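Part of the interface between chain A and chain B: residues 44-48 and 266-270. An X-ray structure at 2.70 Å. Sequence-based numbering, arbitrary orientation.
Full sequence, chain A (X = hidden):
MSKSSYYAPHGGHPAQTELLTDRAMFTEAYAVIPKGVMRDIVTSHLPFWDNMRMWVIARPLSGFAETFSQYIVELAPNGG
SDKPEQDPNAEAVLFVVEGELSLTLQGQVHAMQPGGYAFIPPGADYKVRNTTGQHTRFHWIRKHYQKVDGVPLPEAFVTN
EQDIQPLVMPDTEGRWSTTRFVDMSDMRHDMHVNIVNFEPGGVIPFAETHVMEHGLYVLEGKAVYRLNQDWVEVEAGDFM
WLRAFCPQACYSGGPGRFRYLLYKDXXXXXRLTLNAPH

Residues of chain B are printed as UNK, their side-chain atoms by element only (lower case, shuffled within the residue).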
# COMPACT_ATOMS: atom_id res chain seq x y z
N SER A 44 6.58 4.90 -34.79
CA SER A 44 7.19 6.22 -35.00
C SER A 44 7.93 6.31 -36.34
O SER A 44 8.05 5.33 -37.07
CB SER A 44 8.16 6.54 -33.86
OG SER A 44 7.53 6.41 -32.60
N HIS A 45 8.46 7.49 -36.63
CA HIS A 45 9.15 7.72 -37.88
C HIS A 45 10.38 8.64 -37.79
O HIS A 45 10.52 9.41 -36.84
CB HIS A 45 8.15 8.30 -38.88
CG HIS A 45 6.95 7.43 -39.09
ND1 HIS A 45 6.97 6.36 -39.96
CD2 HIS A 45 5.73 7.43 -38.51
CE1 HIS A 45 5.81 5.73 -39.89
NE2 HIS A 45 5.04 6.36 -39.02
N LEU A 46 11.26 8.55 -38.78
CA LEU A 46 12.44 9.39 -38.80
C LEU A 46 12.64 10.00 -40.19
O LEU A 46 12.27 9.42 -41.21
CB LEU A 46 13.69 8.59 -38.39
CG LEU A 46 13.76 8.13 -36.93
CD1 LEU A 46 14.96 7.19 -36.76
CD2 LEU A 46 13.87 9.33 -35.97
N PRO A 47 13.22 11.21 -40.24
CA PRO A 47 13.45 11.89 -41.51
C PRO A 47 14.40 11.10 -42.36
O PRO A 47 15.29 10.43 -41.85
CB PRO A 47 14.09 13.20 -41.09
CG PRO A 47 13.44 13.49 -39.80
CD PRO A 47 13.47 12.12 -39.11
N PHE A 48 14.20 11.18 -43.66
CA PHE A 48 15.09 10.52 -44.59
C PHE A 48 14.98 8.99 -44.58
O PHE A 48 15.93 8.30 -44.96
CB PHE A 48 16.52 10.96 -44.28
CG PHE A 48 16.68 12.47 -44.14
CD1 PHE A 48 16.29 13.32 -45.18
CD2 PHE A 48 17.21 13.03 -42.98
CE1 PHE A 48 16.46 14.70 -45.08
CE2 PHE A 48 17.38 14.42 -42.87
CZ PHE A 48 16.99 15.26 -43.92
N UNK B 266 6.76 13.91 -32.07
CA UNK B 266 7.06 12.81 -32.97
C UNK B 266 8.04 13.14 -34.10
O UNK B 266 8.57 14.24 -34.19
c UNK B 266 5.77 12.32 -33.63
c UNK B 266 4.86 11.68 -32.60
c UNK B 266 5.07 13.49 -34.30
N UNK B 267 8.27 12.15 -34.96
CA UNK B 267 9.15 12.27 -36.11
C UNK B 267 10.55 12.77 -35.80
O UNK B 267 11.17 13.43 -36.62
o UNK B 267 6.80 11.57 -37.40
c UNK B 267 8.53 13.17 -37.16
c UNK B 267 7.15 12.74 -37.54
n UNK B 267 6.34 13.67 -38.02
N UNK B 268 11.04 12.45 -34.61
CA UNK B 268 12.38 12.89 -34.25
C UNK B 268 13.10 11.83 -33.41
O UNK B 268 12.47 10.91 -32.91
c UNK B 268 13.36 15.19 -33.87
c UNK B 268 12.86 16.35 -34.76
n UNK B 268 11.80 18.02 -36.81
n UNK B 268 12.12 15.90 -35.94
n UNK B 268 10.96 16.19 -37.90
c UNK B 268 12.29 14.21 -33.49
c UNK B 268 11.63 16.71 -36.87
N UNK B 269 14.42 11.93 -33.29
CA UNK B 269 15.18 10.97 -32.50
C UNK B 269 14.88 11.22 -31.04
O UNK B 269 14.44 12.30 -30.67
c UNK B 269 17.98 10.61 -34.89
n UNK B 269 18.29 9.43 -35.53
c UNK B 269 16.69 11.14 -32.70
c UNK B 269 17.28 10.28 -33.78
c UNK B 269 17.80 8.42 -34.83
n UNK B 269 17.19 8.91 -33.77
N UNK B 270 15.15 10.21 -30.20
CA UNK B 270 14.93 10.34 -28.76
C UNK B 270 16.09 11.11 -28.12
O UNK B 270 17.25 10.81 -28.40
c UNK B 270 14.82 8.95 -28.12
se UNK B 270 11.92 9.01 -27.97
c UNK B 270 13.59 8.17 -28.53
c UNK B 270 11.48 9.89 -29.63
O HOH W 1 10.18 9.09 -33.85
O HOH W 2 7.04 9.41 -35.38

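Position 266 of chain B has three side-chain carbons. The first carries the other two, so the chain branches at CB. Its side chain makes no contact with the chain A stretch. This is Val266(B). It adds almost nothing to the contact.

Position 267 has four side-chain atoms: two carbons, the second carrying one oxygen and one nitrogen. That is a short amide. The oxygen lies 3.8 Å from CB of His45(A), at the edge of the imidazole and near its plane. The residue is Asn267(B). Its backbone is at phi/psi 53/31. CA of Asn267(B) makes a CA-H...O contact of 3.3 Å with O of His45(A), with an angle of 151° at the hydrogen. ND2 of Asn267(B) is hydrogen-bonded elsewhere in the structure.

Position 268 has seven side-chain atoms: three carbons, a nitrogen, then a carbon carrying two more nitrogens. This is a guanidinium on a long chain. The CA-to-CB bond points away from chain A, but the end of the chain comes nearer. One of the two terminal nitrogens lies 4.1 Å from CG of Pro47(A), a packing contact. The residue is Arg268(B). Its side chain folds back onto the preceding carbonyl: NE of Arg268(B) donates to O of Asn267(B) at 2.7 Å, and NH1 of Arg268(B) donates to the same O of Asn267(B) at 3.0 Å.

Position 269 has one carbon followed by a five-membered ring of three carbons and two nitrogens. An imidazole fits. Leu46(A) packs over one face of the ring. The residue is His269(B). CD2 of Leu46(A) sits 4.1 Å from the centroid of the His269(B) ring and 13° off the normal, a CH-pi contact. CD1 of Leu46(A) is 3.6 Å from CE1 of His269(B).

Position 270 has an unbranched chain of two carbons, a selenium and a final carbon. It makes no contact with the chain A stretch. This is Met270(B), present as selenomethionine.

The contact joins two loop segments whose directions differ by 81°. No direct hydrogen bond crosses it. Two waters do the polar bridging. Water 1 donates to O of His45(A) at 3.0 Å and to O of Arg268(B) at 3.1 Å, so it links two carbonyls that could not pair with each other. Water 2 accepts from N of His45(A) at 2.7 Å and from N of Asn267(B) at 3.0 Å, joining two backbone donors. Around these bridges the fit is by packing. CD2 of Leu46(A) lies over one face of the His269(B) ring, and CD of Pro47(A) rests 3.6 Å from O of Asn267(B).

Chain B 266-270: VNRHM
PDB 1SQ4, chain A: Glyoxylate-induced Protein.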